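Local coordinates for conserved hypothetical secreted protein (Helicobacter pylori, PDB 4RNY), which is probably a zinc-dependent metallopeptidase of the M23 family that acts as a determinant of cell shape, at residues S30-L35 with V215-Y220; A37-N42 with I60-D65; Q64-H69 with L79-I84. All blocks are in the same frame, centred on the assembly; numbering follows the deposited sequence.

In the fold
All three contacts involve the N-terminal region of the chain, but at different depths. Contact 1 is buried and joins helix 30-36 to the M23 region through a shared zinc, so metal coordination and a salt bridge accompany an apolar leucine. Contact 2, also buried, relies on isoleucines and one bridging water. Contact 3, only partly buried, is a β-ladder built of regular backbone hydrogen bonds. Contacts 2 and 3 share Q64 and D65 and sit on neighbouring strands of one antiparallel sheet, linked by I68 N and I60 O (2.8 Å). Both are nested within the chain loop that contact 1 closes: Y220 reaches S63 and L66, while D32 and R217 pack against F81.

Contact 1 of 3, residues S30-L35 with V215-Y220; sequences SQDKEL and VRRPHY. With ZN (zinc ion), chain C.
E34 and H219 meet at the zinc site of the M23 peptidase fold, where H219 opens the HxxxD motif completed by D223, and H301 supplies the fourth ligand. Past CB, the E34 chain runs extended through CG (chi2 -164°), which carries the carboxylate to the metal. CG is still 4.2 Å from ZN, while CD is 2.7 Å from it, and the two oxygens divide the work. OE2 binds ZN at 2.0 Å, whereas OE1 stays 2.9 Å from ZN and accepts a hydrogen bond from H266. H219 NE2 completes this side of the site at 2.1 Å from ZN, while its ND1 is hydrogen-bonded to the carbonyl of P203, which fixes the ring's rotation. The carboxylate and imidazole are nearly coplanar, 10° apart, and OE2 comes to the ring edge; this proximity reflects their common metal. A glutamate from the N-terminal region occupying a zinc position is consistent with a closed, latent enzyme.

Two residues before E34, the D32 carboxylate stands above one face of the R217 guanidinium, near its rim, planes 76° apart. D32 OD1 forms a salt bridge to R217 NH1 at 2.6 Å, but the group comes so close to NH1 and CZ that its detail is doubtful. L35 bridges R217 and Y220 with its two methyls: CD1 lies 3.8 Å from R217 CD, and CD2 lies 3.7 Å from Y220 CD2.

Contact 2 of 3, residues A37-N42 with I60-D65; sequences AEIQSN and IPISQD. With SO4 (sulfate ion), chain D.
I39 packs against I60 and I62 where the coil following helix 30-36 passes the end of strand 55-61, a central strand of a five-stranded antiparallel sheet. The tight part is wholly aliphatic. I39 CG1 comes within 3.5 Å of I62 CD1, and its other branch, CG2, rests 3.8 Å from I60 CG2. The bend in I62 (chi2 -49°) brings CD1 against I39 CG1. In I39 itself CG2 is anti to the backbone N and CG1 lies beside it; of the two partners CG2 meets I60 alone, while CG1 meets I62 and also I60, 4.0 Å from I60 CG2. W6 touches both I39 and I60, L11 lies on I39 and F14 on I60, so helix 11-17 and the adjoining loop extend this apolar cluster.

The polar side is looser, and a water spans it. Water 1 accepts from Q40 N at 3.0 Å and lies 2.8 Å from P61 O and 3.1 Å from E38 O, both of which it can serve as donor, though it cannot donate to all the acceptors near it. It thus joins two backbones that make no direct bond here: E38 O and I62 O, 3.4 Å apart, are both acceptors. The E38 carboxylate is engaged by R261 in a salt bridge and by Y249 in a hydrogen bond.

Beyond I62 the segments diverge. S63 OG accepts from D65 N, an ST turn with an N-H...O angle of 153°, and also pairs with Y220 OH. The turn leads to a sulfate, probably from the crystallisation liquor, also bound by R88 and R309. Q64 NE2, hydrogen-bonded to D144 as well, donates to sulfate O2 only weakly, at 3.2 Å and 132°.

Contact 3 of 3, residues Q64-H69 with L79-I84; sequences QDLQIH and LDFIPI. With SO4 (sulfate ion), chain D.
H69 and F81 supply the rings of this β-hairpin contact and project from opposite sides of the sheet. The H69 imidazole is stacked with the ring of Y71 and has water 2 in plane at its edge, 2.8 Å from ND1. I82 CD1 approaches the same ring obliquely and comes 3.7 Å from H69 CB. On the other side of the sheet, F81 and I68 run alongside each other in the same direction. I68 CG1 reaches F81 CE2 at 3.5 Å, obliquely to the ring, and I68 CG2 touches L79.

The backbone evidence is a regular antiparallel ladder. Q67 with I82 and H69 with D80 are hydrogen-bonded pairs; L66 with P83 and I68 with F81 are non-hydrogen-bonded ones. H69 N to D80 O, at 2.8 Å, is almost straight at 178°. One further bond, I84 N to D65 O, follows the last bridge.

Q67 adds a side-chain bond to the ladder. With CG between its backbone N and carbonyl carbon (chi1 68°), the extended chain crosses to the partner strand, and NE2 donates to P83 O at 3.0 Å; the bond is bent, 139° at the hydrogen. Its OE1 is held by R146. I84 CG1 lies against Q67 CB and CD, each 3.7 Å away, while I84 CD1 lies 3.5 Å from Q64 O, a buried acceptor with no partner in the model.

Strand 76-83 is one of the two edge strands of its sheet, and strand 66-73 continues the pairing to strand 55-61. Helix 30-36 packs on F81 through D32 and L35, and strand 149-151 meets I84 through F151.

Contact 1 of 3, residues S30-L35 with V215-Y220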
loop_
_atom_site.group_PDB
_atom_site.type_symbol
_atom_site.label_atom_id
_atom_site.label_comp_id
_atom_site.label_asym_id
_atom_site.label_seq_id
_atom_site.Cartn_x
_atom_site.Cartn_y
_atom_site.Cartn_z
ATOM N N SER A 30 9.836 4.703 -20.308
ATOM C CA SER A 30 10.041 3.552 -19.406
ATOM C C SER A 30 9.510 3.782 -17.978
ATOM O O SER A 30 8.998 2.853 -17.358
ATOM C CB SER A 30 11.506 3.167 -19.358
ATOM O OG SER A 30 12.258 4.338 -19.239
ATOM N N GLN A 31 9.571 5.012 -17.492
ATOM C CA GLN A 31 9.025 5.322 -16.160
ATOM C C GLN A 31 7.502 5.100 -16.134
ATOM O O GLN A 31 6.985 4.432 -15.243
ATOM C CB GLN A 31 9.363 6.773 -15.705
ATOM C CG GLN A 31 10.849 7.097 -15.664
ATOM C CD GLN A 31 11.436 7.563 -17.019
ATOM O OE1 GLN A 31 10.885 7.295 -18.085
ATOM N NE2 GLN A 31 12.579 8.241 -16.966
ATOM N N ASP A 32 6.804 5.631 -17.140
ATOM C CA ASP A 32 5.396 5.338 -17.314
ATOM C C ASP A 32 5.084 3.859 -17.518
ATOM O O ASP A 32 4.086 3.374 -17.005
ATOM C CB ASP A 32 4.812 6.189 -18.440
ATOM C CG ASP A 32 4.630 7.640 -18.024
ATOM O OD1 ASP A 32 4.868 7.978 -16.833
ATOM O OD2 ASP A 32 4.272 8.438 -18.881
ATOM N N LYS A 33 5.948 3.127 -18.229
ATOM C CA LYS A 33 5.756 1.684 -18.348
ATOM C C LYS A 33 5.799 0.995 -16.980
ATOM O O LYS A 33 4.975 0.086 -16.670
ATOM C CB LYS A 33 6.750 1.068 -19.337
ATOM C CG LYS A 33 6.385 1.386 -20.780
ATOM C CD LYS A 33 7.493 1.050 -21.770
ATOM C CE LYS A 33 6.927 1.109 -23.175
ATOM N NZ LYS A 33 7.954 1.127 -24.236
ATOM N N GLU A 34 6.740 1.428 -16.144
ATOM C CA GLU A 34 6.828 0.901 -14.779
ATOM C C GLU A 34 5.543 1.166 -14.020
ATOM O O GLU A 34 5.062 0.288 -13.337
ATOM C CB GLU A 34 7.979 1.550 -13.974
ATOM C CG GLU A 34 9.351 1.079 -14.336
ATOM C CD GLU A 34 10.377 1.432 -13.282
ATOM O OE1 GLU A 34 11.382 0.701 -13.240
ATOM O OE2 GLU A 34 10.198 2.447 -12.527
ATOM N N LEU A 35 4.996 2.376 -14.140
ATOM C CA LEU A 35 3.725 2.707 -13.433
ATOM C C LEU A 35 2.630 1.780 -13.914
ATOM O O LEU A 35 1.836 1.258 -13.138
ATOM C CB LEU A 35 3.327 4.149 -13.707
ATOM C CG LEU A 35 4.134 5.239 -13.028
ATOM C CD1 LEU A 35 3.709 6.597 -13.522
ATOM C CD2 LEU A 35 3.890 5.160 -11.516
ATOM N N VAL A 215 3.750 19.953 -11.015
ATOM C CA VAL A 215 3.259 18.588 -11.148
ATOM C C VAL A 215 4.451 17.666 -11.336
ATOM O O VAL A 215 5.382 18.028 -12.034
ATOM C CB VAL A 215 2.245 18.431 -12.299
ATOM C CG1 VAL A 215 2.020 16.963 -12.667
ATOM C CG2 VAL A 215 0.912 19.045 -11.902
ATOM N N ARG A 216 4.428 16.506 -10.688
ATOM C CA ARG A 216 5.531 15.517 -10.749
ATOM C C ARG A 216 4.878 14.150 -10.755
ATOM O O ARG A 216 3.989 13.872 -9.899
ATOM C CB ARG A 216 6.427 15.563 -9.482
ATOM C CG ARG A 216 7.596 16.556 -9.520
ATOM C CD ARG A 216 8.650 16.282 -8.419
ATOM N NE ARG A 216 8.427 17.040 -7.170
ATOM C CZ ARG A 216 7.935 16.546 -6.033
ATOM N NH1 ARG A 216 7.555 15.265 -5.917
ATOM N NH2 ARG A 216 7.812 17.353 -4.988
ATOM N N ARG A 217 5.302 13.291 -11.688
ATOM C CA ARG A 217 4.889 11.892 -11.654
ATOM C C ARG A 217 5.295 11.168 -10.391
ATOM O O ARG A 217 6.391 11.341 -9.903
ATOM C CB ARG A 217 5.506 11.104 -12.815
ATOM C CG ARG A 217 4.833 11.364 -14.131
ATOM C CD ARG A 217 3.900 10.236 -14.495
ATOM N NE ARG A 217 3.088 10.488 -15.674
ATOM C CZ ARG A 217 3.516 10.594 -16.915
ATOM N NH1 ARG A 217 4.813 10.505 -17.225
ATOM N NH2 ARG A 217 2.636 10.784 -17.879
ATOM N N PRO A 218 4.409 10.331 -9.844
ATOM C CA PRO A 218 4.888 9.483 -8.779
ATOM C C PRO A 218 5.901 8.471 -9.329
ATOM O O PRO A 218 5.863 8.188 -10.515
ATOM C CB PRO A 218 3.643 8.743 -8.335
ATOM C CG PRO A 218 2.502 9.569 -8.800
ATOM C CD PRO A 218 2.970 10.184 -10.077
ATOM N N HIS A 219 6.737 7.905 -8.469
ATOM C CA HIS A 219 7.517 6.694 -8.792
ATOM C C HIS A 219 7.426 5.754 -7.579
ATOM O O HIS A 219 7.896 6.080 -6.489
ATOM C CB HIS A 219 8.964 7.100 -9.085
ATOM C CG HIS A 219 9.896 5.949 -9.285
ATOM N ND1 HIS A 219 11.137 5.893 -8.698
ATOM C CD2 HIS A 219 9.791 4.836 -10.040
ATOM C CE1 HIS A 219 11.761 4.804 -9.083
ATOM N NE2 HIS A 219 10.961 4.135 -9.884
ATOM N N TYR A 220 6.862 4.566 -7.755
ATOM C CA TYR A 220 6.493 3.767 -6.604
ATOM C C TYR A 220 7.502 2.715 -6.190
ATOM O O TYR A 220 7.163 1.668 -5.630
ATOM C CB TYR A 220 5.145 3.153 -6.818
ATOM C CG TYR A 220 4.031 4.163 -6.919
ATOM C CD1 TYR A 220 3.794 5.066 -5.907
ATOM C CD2 TYR A 220 3.157 4.147 -8.016
ATOM C CE1 TYR A 220 2.713 5.956 -5.979
ATOM C CE2 TYR A 220 2.092 5.035 -8.101
ATOM C CZ TYR A 220 1.878 5.949 -7.070
ATOM O OH TYR A 220 0.792 6.822 -7.177
HETATM ZN ZN ZN C . 11.372 2.347 -10.905
#

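Contact 2 of 3, residues A37-N42 with I60-D65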
loop_
_atom_site.group_PDB
_atom_site.type_symbol
_atom_site.label_atom_id
_atom_site.label_comp_id
_atom_site.label_asym_id
_atom_site.label_seq_id
_atom_site.Cartn_x
_atom_site.Cartn_y
_atom_site.Cartn_z
ATOM N N ALA A 37 2.760 -1.197 -14.974
ATOM C CA ALA A 37 2.872 -2.610 -14.591
ATOM C C ALA A 37 2.268 -2.907 -13.244
ATOM O O ALA A 37 2.208 -4.057 -12.874
ATOM C CB ALA A 37 4.323 -3.090 -14.619
ATOM N N GLU A 38 1.759 -1.923 -12.515
ATOM C CA GLU A 38 1.171 -2.243 -11.209
ATOM C C GLU A 38 -0.345 -2.106 -11.153
ATOM O O GLU A 38 -0.888 -1.616 -10.167
ATOM C CB GLU A 38 1.794 -1.370 -10.126
ATOM C CG GLU A 38 3.191 -1.796 -9.712
ATOM C CD GLU A 38 3.251 -3.066 -8.824
ATOM O OE1 GLU A 38 2.198 -3.497 -8.266
ATOM O OE2 GLU A 38 4.398 -3.573 -8.649
ATOM N N ILE A 39 -1.021 -2.522 -12.213
ATOM C CA ILE A 39 -2.461 -2.616 -12.196
ATOM C C ILE A 39 -2.755 -3.903 -11.458
ATOM O O ILE A 39 -2.405 -4.963 -11.916
ATOM C CB ILE A 39 -3.075 -2.712 -13.598
ATOM C CG1 ILE A 39 -2.804 -1.433 -14.384
ATOM C CG2 ILE A 39 -4.578 -2.951 -13.478
ATOM C CD1 ILE A 39 -2.856 -1.600 -15.881
ATOM N N GLN A 40 -3.370 -3.794 -10.298
ATOM C CA GLN A 40 -3.615 -4.948 -9.471
ATOM C C GLN A 40 -4.948 -5.612 -9.785
ATOM O O GLN A 40 -5.932 -4.958 -10.069
ATOM C CB GLN A 40 -3.501 -4.534 -7.993
ATOM C CG GLN A 40 -2.053 -4.295 -7.565
ATOM C CD GLN A 40 -1.128 -5.445 -7.964
ATOM O OE1 GLN A 40 -1.459 -6.622 -7.774
ATOM N NE2 GLN A 40 0.030 -5.111 -8.538
ATOM N N SER A 41 -4.996 -6.914 -9.693
ATOM C CA SER A 41 -6.256 -7.589 -9.862
ATOM C C SER A 41 -7.199 -7.310 -8.700
ATOM O O SER A 41 -6.784 -7.006 -7.611
ATOM C CB SER A 41 -6.040 -9.081 -10.053
ATOM O OG SER A 41 -4.941 -9.512 -9.309
ATOM N N ASN A 42 -8.493 -7.371 -8.991
ATOM C CA ASN A 42 -9.510 -7.094 -7.991
ATOM C C ASN A 42 -9.824 -5.608 -7.827
ATOM O O ASN A 42 -10.726 -5.253 -7.069
ATOM C CB ASN A 42 -9.108 -7.697 -6.640
ATOM C CG ASN A 42 -9.145 -9.217 -6.635
ATOM O OD1 ASN A 42 -8.843 -9.848 -5.621
ATOM N ND2 ASN A 42 -9.514 -9.814 -7.765
ATOM N N ILE A 60 -8.377 3.357 -14.816
ATOM C CA ILE A 60 -7.813 2.173 -14.233
ATOM C C ILE A 60 -6.782 2.571 -13.150
ATOM O O ILE A 60 -5.807 3.211 -13.492
ATOM C CB ILE A 60 -7.086 1.349 -15.305
ATOM C CG1 ILE A 60 -8.049 0.940 -16.421
ATOM C CG2 ILE A 60 -6.457 0.112 -14.692
ATOM C CD1 ILE A 60 -7.349 0.609 -17.713
ATOM N N PRO A 61 -6.996 2.175 -11.882
ATOM C CA PRO A 61 -6.111 2.527 -10.788
ATOM C C PRO A 61 -4.779 1.831 -10.857
ATOM O O PRO A 61 -4.714 0.630 -11.147
ATOM C CB PRO A 61 -6.856 2.064 -9.531
ATOM C CG PRO A 61 -8.278 1.954 -9.947
ATOM C CD PRO A 61 -8.209 1.521 -11.376
ATOM N N ILE A 62 -3.746 2.634 -10.643
ATOM C CA ILE A 62 -2.407 2.196 -10.424
ATOM C C ILE A 62 -2.095 2.139 -8.926
ATOM O O ILE A 62 -1.426 1.248 -8.481
ATOM C CB ILE A 62 -1.411 3.143 -11.119
ATOM C CG1 ILE A 62 -1.621 3.103 -12.629
ATOM C CG2 ILE A 62 0.011 2.726 -10.786
ATOM C CD1 ILE A 62 -1.680 1.678 -13.156
ATOM N N SER A 63 -2.528 3.134 -8.180
ATOM C CA SER A 63 -2.435 3.136 -6.741
ATOM C C SER A 63 -3.723 3.721 -6.221
ATOM O O SER A 63 -4.701 3.890 -6.959
ATOM C CB SER A 63 -1.236 3.974 -6.259
ATOM O OG SER A 63 -1.391 5.369 -6.608
ATOM N N GLN A 64 -3.700 4.108 -4.955
ATOM C CA GLN A 64 -4.864 4.720 -4.374
ATOM C C GLN A 64 -5.083 6.112 -4.868
ATOM O O GLN A 64 -6.210 6.593 -4.827
ATOM C CB GLN A 64 -4.707 4.763 -2.864
ATOM C CG GLN A 64 -6.011 4.960 -2.170
ATOM C CD GLN A 64 -5.992 4.325 -0.821
ATOM O OE1 GLN A 64 -5.755 3.120 -0.686
ATOM N NE2 GLN A 64 -6.199 5.113 0.178
ATOM N N ASP A 65 -4.009 6.777 -5.310
ATOM C CA ASP A 65 -4.088 8.188 -5.681
ATOM C C ASP A 65 -3.828 8.507 -7.155
ATOM O O ASP A 65 -3.966 9.641 -7.549
ATOM C CB ASP A 65 -3.075 8.941 -4.825
ATOM C CG ASP A 65 -3.288 8.673 -3.314
ATOM O OD1 ASP A 65 -4.491 8.556 -2.941
ATOM O OD2 ASP A 65 -2.293 8.576 -2.551
HETATM S S SO4 D . -4.835 8.861 0.536
HETATM O O1 SO4 D . -4.408 10.195 0.059
HETATM O O2 SO4 D . -4.966 7.910 -0.598
HETATM O O3 SO4 D . -6.136 8.934 1.252
HETATM O O4 SO4 D . -3.863 8.291 1.479
HETATM O O HOH W 1 -3.789 -1.093 -9.080
#

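Contact 3 of 3, residues Q64-H69 with L79-I84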
loop_
_atom_site.group_PDB
_atom_site.type_symbol
_atom_site.label_atom_id
_atom_site.label_comp_id
_atom_site.label_asym_id
_atom_site.label_seq_id
_atom_site.Cartn_x
_atom_site.Cartn_y
_atom_site.Cartn_z
ATOM N N GLN A 64 -3.700 4.108 -4.955
ATOM C CA GLN A 64 -4.864 4.720 -4.374
ATOM C C GLN A 64 -5.083 6.112 -4.868
ATOM O O GLN A 64 -6.210 6.593 -4.827
ATOM C CB GLN A 64 -4.707 4.763 -2.864
ATOM C CG GLN A 64 -6.011 4.960 -2.170
ATOM C CD GLN A 64 -5.992 4.325 -0.821
ATOM O OE1 GLN A 64 -5.755 3.120 -0.686
ATOM N NE2 GLN A 64 -6.199 5.113 0.178
ATOM N N ASP A 65 -4.009 6.777 -5.310
ATOM C CA ASP A 65 -4.088 8.188 -5.681
ATOM C C ASP A 65 -3.828 8.507 -7.155
ATOM O O ASP A 65 -3.966 9.641 -7.549
ATOM C CB ASP A 65 -3.075 8.941 -4.825
ATOM C CG ASP A 65 -3.288 8.673 -3.314
ATOM O OD1 ASP A 65 -4.491 8.556 -2.941
ATOM O OD2 ASP A 65 -2.293 8.576 -2.551
ATOM N N LEU A 66 -3.419 7.520 -7.948
ATOM C CA LEU A 66 -3.103 7.704 -9.365
ATOM C C LEU A 66 -3.754 6.613 -10.184
ATOM O O LEU A 66 -3.843 5.456 -9.756
ATOM C CB LEU A 66 -1.596 7.655 -9.598
ATOM C CG LEU A 66 -1.040 8.120 -10.955
ATOM C CD1 LEU A 66 -1.064 9.645 -11.179
ATOM C CD2 LEU A 66 0.320 7.524 -11.192
ATOM N N GLN A 67 -4.238 7.017 -11.355
ATOM C CA GLN A 67 -4.920 6.138 -12.311
ATOM C C GLN A 67 -4.493 6.473 -13.736
ATOM O O GLN A 67 -4.035 7.584 -14.036
ATOM C CB GLN A 67 -6.448 6.227 -12.172
ATOM C CG GLN A 67 -7.028 7.571 -12.593
ATOM C CD GLN A 67 -8.447 7.748 -12.167
ATOM O OE1 GLN A 67 -9.225 6.780 -12.075
ATOM N NE2 GLN A 67 -8.813 8.983 -11.892
ATOM N N ILE A 68 -4.556 5.441 -14.570
ATOM C CA ILE A 68 -4.484 5.574 -15.995
ATOM C C ILE A 68 -5.829 6.066 -16.495
ATOM O O ILE A 68 -6.878 5.532 -16.104
ATOM C CB ILE A 68 -4.194 4.207 -16.626
ATOM C CG1 ILE A 68 -2.735 3.855 -16.376
ATOM C CG2 ILE A 68 -4.507 4.251 -18.121
ATOM C CD1 ILE A 68 -2.329 2.456 -16.773
ATOM N N HIS A 69 -5.790 7.090 -17.337
ATOM C CA HIS A 69 -6.957 7.591 -18.065
ATOM C C HIS A 69 -6.690 7.372 -19.547
ATOM O O HIS A 69 -5.792 8.000 -20.111
ATOM C CB HIS A 69 -7.149 9.063 -17.785
ATOM C CG HIS A 69 -8.342 9.668 -18.452
ATOM N ND1 HIS A 69 -8.402 11.001 -18.788
ATOM C CD2 HIS A 69 -9.510 9.129 -18.845
ATOM C CE1 HIS A 69 -9.575 11.266 -19.326
ATOM N NE2 HIS A 69 -10.272 10.149 -19.355
ATOM N N LEU A 79 -3.539 8.303 -23.594
ATOM C CA LEU A 79 -3.338 7.658 -22.290
ATOM C C LEU A 79 -2.556 8.619 -21.409
ATOM O O LEU A 79 -1.456 8.972 -21.773
ATOM C CB LEU A 79 -2.572 6.351 -22.482
ATOM C CG LEU A 79 -2.457 5.365 -21.313
ATOM C CD1 LEU A 79 -2.139 3.960 -21.829
ATOM C CD2 LEU A 79 -1.489 5.804 -20.212
ATOM N N ASP A 80 -3.159 9.077 -20.298
ATOM C CA ASP A 80 -2.522 9.974 -19.330
ATOM C C ASP A 80 -2.477 9.241 -17.997
ATOM O O ASP A 80 -3.275 8.317 -17.757
ATOM C CB ASP A 80 -3.378 11.207 -19.056
ATOM C CG ASP A 80 -3.582 12.082 -20.243
ATOM O OD1 ASP A 80 -2.760 12.055 -21.181
ATOM O OD2 ASP A 80 -4.578 12.835 -20.229
ATOM N N PHE A 81 -1.631 9.715 -17.097
ATOM C CA PHE A 81 -1.645 9.266 -15.704
ATOM C C PHE A 81 -2.126 10.443 -14.861
ATOM O O PHE A 81 -1.502 11.529 -14.920
ATOM C CB PHE A 81 -0.232 8.838 -15.258
ATOM C CG PHE A 81 0.273 7.595 -15.949
ATOM C CD1 PHE A 81 0.897 7.693 -17.189
ATOM C CD2 PHE A 81 0.039 6.366 -15.427
ATOM C CE1 PHE A 81 1.321 6.560 -17.837
ATOM C CE2 PHE A 81 0.474 5.232 -16.056
ATOM C CZ PHE A 81 1.112 5.341 -17.271
ATOM N N ILE A 82 -3.221 10.253 -14.115
ATOM C CA ILE A 82 -3.898 11.364 -13.478
ATOM C C ILE A 82 -4.342 11.016 -12.080
ATOM O O ILE A 82 -4.491 9.863 -11.756
ATOM C CB ILE A 82 -5.121 11.859 -14.316
ATOM C CG1 ILE A 82 -6.262 10.851 -14.369
ATOM C CG2 ILE A 82 -4.715 12.231 -15.723
ATOM C CD1 ILE A 82 -7.552 11.416 -14.993
ATOM N N PRO A 83 -4.580 12.019 -11.245
ATOM C CA PRO A 83 -5.039 11.764 -9.865
ATOM C C PRO A 83 -6.345 11.028 -9.843
ATOM O O PRO A 83 -7.185 11.243 -10.726
ATOM C CB PRO A 83 -5.203 13.176 -9.292
ATOM C CG PRO A 83 -4.242 13.983 -10.081
ATOM C CD PRO A 83 -4.224 13.444 -11.452
ATOM N N ILE A 84 -6.500 10.117 -8.892
ATOM C CA ILE A 84 -7.822 9.604 -8.588
ATOM C C ILE A 84 -8.589 10.637 -7.798
ATOM O O ILE A 84 -8.074 11.186 -6.865
ATOM C CB ILE A 84 -7.804 8.266 -7.834
ATOM C CG1 ILE A 84 -7.178 7.181 -8.718
ATOM C CG2 ILE A 84 -9.219 7.855 -7.470
ATOM C CD1 ILE A 84 -7.145 5.803 -8.111
HETATM S S SO4 D . -4.835 8.861 0.536
HETATM O O1 SO4 D . -4.408 10.195 0.059
HETATM O O2 SO4 D . -4.966 7.910 -0.598
HETATM O O3 SO4 D . -6.136 8.934 1.252
HETATM O O4 SO4 D . -3.863 8.291 1.479
HETATM O O HOH W 2 -6.516 13.060 -18.778
#